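PDB 2DBB: putative HTH-type transcriptional regulator PH0061 from Pyrococcus horikoshii, which probably binds specific DNA sequences through a winged helix-turn-helix domain and regulates transcription as a member of the AsnC family. Local coordinates for residues K6-L18 and L33-L47. Residues are numbered along the deposited sequence; the frame is centred on the assembly and turned at random.
Sequences KLDRVDMQLVKIL and LNTTRQRIARRIDKL
L14 of helix 9-18 enters helix 37-47 as a knob, seated among I40, R43, I44 and L47, where the two axes cross nearly at right angles and 10.6 Å apart. With its CG swung anti to the backbone N (chi1 -154°), the leucine presents its two methyls to different neighbours. CD2 rests against R43 CB at 3.8 Å and against I44 CG1, while CD1 reaches I40 CD1 and meets L33 CD1 at 3.7 Å. The side chains of L14 and L33 are roughly perpendicular. L33 closes this end of the contact through its other methyl, CD2, 3.9 Å from I17 CD1, and L47 CD1 packs on V15 CG2 at the far end.

Beside this apolar seam R43 runs extended from CG to NE and crosses both acidic side chains almost perpendicularly. V10 covers one face of its guanidinium, with CB 3.7 Å above the plane and over its centre. NH1 makes both salt bridges, to D8 OD2 at 2.7 Å and to D11 OD1 at 3.1 Å, each bent and weak as a hydrogen bond. D11 sits at the guanidinium edge with its carboxylate turned 62° from that plane, whereas D8 OD2 approaches obliquely, although the planes of its carboxylate and the guanidinium are tilted by only 15°.

D8 is also the N-cap of helix 9-18, its OD2 accepting from D11 N at 3.1 Å and more weakly from V10 N. The pair of helices belongs to the winged helix-turn-helix domain, and 37-47, in the second helix of the predicted helix-turn-helix motif, is probably part of the recognition helix. One carboxylate oxygen thus joins a helix start to an arginine of the neighbouring helix, and the two acids probably offset the charge of R43 while aliphatic contacts around L14 fill the crossing.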
loop_
_atom_site.group_PDB
_atom_site.type_symbol
_atom_site.label_atom_id
_atom_site.label_comp_id
_atom_site.label_asym_id
_atom_site.label_seq_id
_atom_site.Cartn_x
_atom_site.Cartn_y
_atom_site.Cartn_z
ATOM N N LYS B 6 3.351 -15.498 15.577
ATOM C CA LYS B 6 2.435 -16.636 15.651
ATOM C C LYS B 6 0.963 -16.267 15.791
ATOM O O LYS B 6 0.580 -15.515 16.688
ATOM C CB LYS B 6 2.837 -17.566 16.799
ATOM C CG LYS B 6 2.864 -19.040 16.400
ATOM C CD LYS B 6 3.841 -19.266 15.252
ATOM C CE LYS B 6 3.941 -20.732 14.861
ATOM N NZ LYS B 6 4.997 -20.947 13.826
ATOM N N LEU B 7 0.148 -16.815 14.894
ATOM C CA LEU B 7 -1.289 -16.563 14.883
ATOM C C LEU B 7 -2.024 -17.779 14.322
ATOM O O LEU B 7 -1.581 -18.381 13.344
ATOM C CB LEU B 7 -1.592 -15.330 14.024
ATOM C CG LEU B 7 -3.041 -14.843 13.965
ATOM C CD1 LEU B 7 -3.491 -14.414 15.355
ATOM C CD2 LEU B 7 -3.154 -13.690 12.986
ATOM N N ASP B 8 -3.141 -18.132 14.950
ATOM C CA ASP B 8 -3.961 -19.275 14.543
ATOM C C ASP B 8 -4.018 -19.483 13.023
ATOM O O ASP B 8 -4.082 -18.521 12.255
ATOM C CB ASP B 8 -5.373 -19.097 15.106
ATOM C CG ASP B 8 -6.331 -20.162 14.629
ATOM O OD1 ASP B 8 -6.133 -21.346 14.976
ATOM O OD2 ASP B 8 -7.283 -19.805 13.903
ATOM N N ARG B 9 -4.005 -20.745 12.597
ATOM C CA ARG B 9 -4.028 -21.084 11.175
ATOM C C ARG B 9 -5.261 -20.580 10.427
ATOM O O ARG B 9 -5.162 -20.148 9.275
ATOM C CB ARG B 9 -3.911 -22.599 10.985
ATOM C CG ARG B 9 -3.691 -23.011 9.532
ATOM C CD ARG B 9 -3.517 -24.519 9.381
ATOM N NE ARG B 9 -3.133 -24.896 8.021
ATOM C CZ ARG B 9 -1.993 -24.531 7.433
ATOM N NH1 ARG B 9 -1.118 -23.777 8.086
ATOM N NH2 ARG B 9 -1.729 -24.924 6.192
ATOM N N VAL B 10 -6.421 -20.647 11.070
ATOM C CA VAL B 10 -7.654 -20.182 10.447
ATOM C C VAL B 10 -7.680 -18.658 10.365
ATOM O O VAL B 10 -8.215 -18.092 9.414
ATOM C CB VAL B 10 -8.890 -20.671 11.222
ATOM C CG1 VAL B 10 -10.153 -20.044 10.645
ATOM C CG2 VAL B 10 -8.970 -22.191 11.146
ATOM N N ASP B 11 -7.106 -17.990 11.361
ATOM C CA ASP B 11 -7.072 -16.533 11.349
ATOM C C ASP B 11 -6.249 -16.046 10.159
ATOM O O ASP B 11 -6.612 -15.073 9.501
ATOM C CB ASP B 11 -6.471 -15.982 12.645
ATOM C CG ASP B 11 -7.379 -16.184 13.848
ATOM O OD1 ASP B 11 -8.567 -15.804 13.778
ATOM O OD2 ASP B 11 -6.901 -16.714 14.873
ATOM N N MET B 12 -5.141 -16.726 9.878
ATOM C CA MET B 12 -4.294 -16.326 8.761
ATOM C C MET B 12 -5.022 -16.515 7.428
ATOM O O MET B 12 -4.937 -15.666 6.550
ATOM C CB MET B 12 -2.986 -17.121 8.763
ATOM C CG MET B 12 -1.925 -16.596 7.784
ATOM S SD MET B 12 -1.317 -14.899 8.115
ATOM C CE MET B 12 -2.114 -13.999 6.826
ATOM N N GLN B 13 -5.743 -17.620 7.281
ATOM C CA GLN B 13 -6.478 -17.876 6.041
ATOM C C GLN B 13 -7.497 -16.763 5.842
ATOM O O GLN B 13 -7.654 -16.224 4.748
ATOM C CB GLN B 13 -7.196 -19.223 6.118
ATOM C CG GLN B 13 -6.265 -20.399 6.373
ATOM C CD GLN B 13 -7.014 -21.710 6.555
ATOM O OE1 GLN B 13 -8.067 -21.750 7.187
ATOM N NE2 GLN B 13 -6.460 -22.790 6.016
ATOM N N LEU B 14 -8.172 -16.424 6.931
ATOM C CA LEU B 14 -9.183 -15.381 6.949
ATOM C C LEU B 14 -8.568 -14.052 6.486
ATOM O O LEU B 14 -9.162 -13.315 5.708
ATOM C CB LEU B 14 -9.727 -15.280 8.374
ATOM C CG LEU B 14 -11.128 -14.761 8.671
ATOM C CD1 LEU B 14 -12.142 -15.292 7.665
ATOM C CD2 LEU B 14 -11.497 -15.201 10.075
ATOM N N VAL B 15 -7.367 -13.759 6.966
ATOM C CA VAL B 15 -6.674 -12.539 6.585
ATOM C C VAL B 15 -6.352 -12.581 5.093
ATOM O O VAL B 15 -6.559 -11.603 4.367
ATOM C CB VAL B 15 -5.378 -12.378 7.411
ATOM C CG1 VAL B 15 -4.439 -11.387 6.738
ATOM C CG2 VAL B 15 -5.733 -11.904 8.822
ATOM N N LYS B 16 -5.846 -13.722 4.642
ATOM C CA LYS B 16 -5.502 -13.914 3.237
ATOM C C LYS B 16 -6.731 -13.691 2.346
ATOM O O LYS B 16 -6.654 -13.015 1.324
ATOM C CB LYS B 16 -4.965 -15.337 3.030
ATOM C CG LYS B 16 -3.584 -15.606 3.621
ATOM C CD LYS B 16 -2.488 -14.998 2.750
ATOM C CE LYS B 16 -1.091 -15.475 3.151
ATOM N NZ LYS B 16 -0.640 -14.939 4.468
ATOM N N ILE B 17 -7.866 -14.259 2.749
ATOM C CA ILE B 17 -9.102 -14.132 1.983
ATOM C C ILE B 17 -9.641 -12.702 1.952
ATOM O O ILE B 17 -9.964 -12.181 0.884
ATOM C CB ILE B 17 -10.182 -15.087 2.539
ATOM C CG1 ILE B 17 -9.693 -16.536 2.403
ATOM C CG2 ILE B 17 -11.500 -14.901 1.785
ATOM C CD1 ILE B 17 -10.614 -17.569 3.017
ATOM N N LEU B 18 -9.729 -12.072 3.118
ATOM C CA LEU B 18 -10.227 -10.705 3.226
ATOM C C LEU B 18 -9.387 -9.702 2.456
ATOM O O LEU B 18 -9.877 -8.638 2.073
ATOM C CB LEU B 18 -10.289 -10.283 4.695
ATOM C CG LEU B 18 -11.360 -11.001 5.516
ATOM C CD1 LEU B 18 -11.256 -10.597 6.973
ATOM C CD2 LEU B 18 -12.730 -10.661 4.950
ATOM N N LEU B 33 -14.533 -21.624 4.551
ATOM C CA LEU B 33 -13.680 -22.218 5.578
ATOM C C LEU B 33 -14.293 -23.384 6.350
ATOM O O LEU B 33 -13.723 -23.851 7.341
ATOM C CB LEU B 33 -13.214 -21.123 6.551
ATOM C CG LEU B 33 -12.341 -20.020 5.921
ATOM C CD1 LEU B 33 -12.091 -18.905 6.922
ATOM C CD2 LEU B 33 -11.022 -20.619 5.451
ATOM N N ASN B 34 -15.447 -23.856 5.892
ATOM C CA ASN B 34 -16.127 -24.983 6.525
ATOM C C ASN B 34 -16.254 -24.826 8.042
ATOM O O ASN B 34 -15.788 -25.664 8.812
ATOM C CB ASN B 34 -15.381 -26.278 6.189
ATOM C CG ASN B 34 -16.116 -27.517 6.660
ATOM O OD1 ASN B 34 -17.298 -27.707 6.366
ATOM N ND2 ASN B 34 -15.414 -28.374 7.388
ATOM N N THR B 35 -16.885 -23.736 8.458
ATOM C CA THR B 35 -17.100 -23.451 9.866
ATOM C C THR B 35 -18.433 -22.717 9.961
ATOM O O THR B 35 -19.166 -22.638 8.978
ATOM C CB THR B 35 -15.959 -22.575 10.443
ATOM O OG1 THR B 35 -16.227 -22.281 11.820
ATOM C CG2 THR B 35 -15.826 -21.276 9.664
ATOM N N THR B 36 -18.758 -22.181 11.127
ATOM C CA THR B 36 -20.025 -21.481 11.268
ATOM C C THR B 36 -19.846 -19.981 11.110
ATOM O O THR B 36 -18.747 -19.453 11.285
ATOM C CB THR B 36 -20.663 -21.735 12.639
ATOM O OG1 THR B 36 -19.930 -21.021 13.641
ATOM C CG2 THR B 36 -20.645 -23.224 12.964
ATOM N N ARG B 37 -20.939 -19.305 10.780
ATOM C CA ARG B 37 -20.936 -17.863 10.608
ATOM C C ARG B 37 -20.617 -17.206 11.943
ATOM O O ARG B 37 -19.899 -16.208 12.001
ATOM C CB ARG B 37 -22.305 -17.406 10.114
ATOM C CG ARG B 37 -22.505 -15.906 10.079
ATOM C CD ARG B 37 -23.979 -15.612 9.892
ATOM N NE ARG B 37 -24.776 -16.733 10.388
ATOM C CZ ARG B 37 -26.073 -16.675 10.671
ATOM N NH1 ARG B 37 -26.701 -17.759 11.111
ATOM N NH2 ARG B 37 -26.738 -15.535 10.533
ATOM N N GLN B 38 -21.157 -17.773 13.017
ATOM C CA GLN B 38 -20.923 -17.241 14.353
ATOM C C GLN B 38 -19.429 -17.264 14.683
ATOM O O GLN B 38 -18.878 -16.279 15.179
ATOM C CB GLN B 38 -21.698 -18.048 15.400
ATOM C CG GLN B 38 -23.216 -17.912 15.301
ATOM C CD GLN B 38 -23.832 -18.752 14.185
ATOM O OE1 GLN B 38 -24.954 -18.488 13.745
ATOM N NE2 GLN B 38 -23.106 -19.775 13.735
ATOM N N ARG B 39 -18.776 -18.386 14.403
ATOM C CA ARG B 39 -17.350 -18.505 14.677
ATOM C C ARG B 39 -16.544 -17.531 13.818
ATOM O O ARG B 39 -15.536 -16.986 14.268
ATOM C CB ARG B 39 -16.880 -19.945 14.446
ATOM C CG ARG B 39 -17.545 -20.939 15.389
ATOM C CD ARG B 39 -16.899 -22.313 15.335
ATOM N NE ARG B 39 -17.555 -23.247 16.250
ATOM C CZ ARG B 39 -17.097 -24.462 16.541
ATOM N NH1 ARG B 39 -17.766 -25.240 17.384
ATOM N NH2 ARG B 39 -15.968 -24.901 15.995
ATOM N N ILE B 40 -16.987 -17.307 12.583
ATOM C CA ILE B 40 -16.294 -16.372 11.709
ATOM C C ILE B 40 -16.444 -14.972 12.293
ATOM O O ILE B 40 -15.501 -14.182 12.288
ATOM C CB ILE B 40 -16.875 -16.386 10.275
ATOM C CG1 ILE B 40 -16.411 -17.644 9.538
ATOM C CG2 ILE B 40 -16.440 -15.125 9.510
ATOM C CD1 ILE B 40 -14.907 -17.758 9.391
ATOM N N ALA B 41 -17.636 -14.673 12.800
ATOM C CA ALA B 41 -17.909 -13.369 13.386
ATOM C C ALA B 41 -16.960 -13.113 14.546
ATOM O O ALA B 41 -16.318 -12.066 14.608
ATOM C CB ALA B 41 -19.353 -13.300 13.861
ATOM N N ARG B 42 -16.867 -14.075 15.458
ATOM C CA ARG B 42 -15.986 -13.943 16.607
ATOM C C ARG B 42 -14.523 -13.795 16.195
ATOM O O ARG B 42 -13.800 -12.970 16.754
ATOM C CB ARG B 42 -16.144 -15.142 17.545
ATOM C CG ARG B 42 -17.183 -14.934 18.649
ATOM C CD ARG B 42 -18.250 -16.021 18.642
ATOM N NE ARG B 42 -17.666 -17.358 18.582
ATOM C CZ ARG B 42 -18.370 -18.480 18.453
ATOM N NH1 ARG B 42 -19.693 -18.433 18.375
ATOM N NH2 ARG B 42 -17.747 -19.651 18.386
ATOM N N ARG B 43 -14.085 -14.590 15.221
ATOM C CA ARG B 43 -12.701 -14.522 14.762
ATOM C C ARG B 43 -12.360 -13.147 14.193
ATOM O O ARG B 43 -11.360 -12.545 14.571
ATOM C CB ARG B 43 -12.437 -15.606 13.720
ATOM C CG ARG B 43 -12.334 -16.999 14.322
ATOM C CD ARG B 43 -12.164 -18.073 13.261
ATOM N NE ARG B 43 -11.750 -19.346 13.842
ATOM C CZ ARG B 43 -10.562 -19.566 14.404
ATOM N NH1 ARG B 43 -9.656 -18.595 14.460
ATOM N NH2 ARG B 43 -10.278 -20.758 14.911
ATOM N N ILE B 44 -13.195 -12.648 13.288
ATOM C CA ILE B 44 -12.962 -11.339 12.693
ATOM C C ILE B 44 -12.989 -10.256 13.755
ATOM O O ILE B 44 -12.203 -9.311 13.713
ATOM C CB ILE B 44 -14.016 -11.014 11.624
ATOM C CG1 ILE B 44 -13.763 -11.873 10.388
ATOM C CG2 ILE B 44 -13.982 -9.525 11.274
ATOM C CD1 ILE B 44 -14.728 -11.610 9.260
ATOM N N ASP B 45 -13.886 -10.401 14.719
ATOM C CA ASP B 45 -14.000 -9.417 15.782
ATOM C C ASP B 45 -12.729 -9.372 16.623
ATOM O O ASP B 45 -12.258 -8.299 16.993
ATOM C CB ASP B 45 -15.201 -9.738 16.664
ATOM C CG ASP B 45 -15.851 -8.495 17.215
ATOM O OD1 ASP B 45 -15.540 -8.105 18.361
ATOM O OD2 ASP B 45 -16.664 -7.896 16.480
ATOM N N LYS B 46 -12.168 -10.539 16.915
ATOM C CA LYS B 46 -10.946 -10.605 17.702
ATOM C C LYS B 46 -9.792 -9.992 16.907
ATOM O O LYS B 46 -8.978 -9.248 17.450
ATOM C CB LYS B 46 -10.624 -12.057 18.058
ATOM C CG LYS B 46 -9.542 -12.212 19.115
ATOM C CD LYS B 46 -9.937 -11.502 20.412
ATOM C CE LYS B 46 -8.917 -11.747 21.514
ATOM N NZ LYS B 46 -9.285 -11.060 22.785
ATOM N N LEU B 47 -9.731 -10.305 15.617
ATOM C CA LEU B 47 -8.676 -9.774 14.764
ATOM C C LEU B 47 -8.701 -8.249 14.764
ATOM O O LEU B 47 -7.653 -7.607 14.803
ATOM C CB LEU B 47 -8.824 -10.307 13.333
ATOM C CG LEU B 47 -8.643 -11.821 13.163
ATOM C CD1 LEU B 47 -8.801 -12.195 11.698
ATOM C CD2 LEU B 47 -7.272 -12.242 13.667
#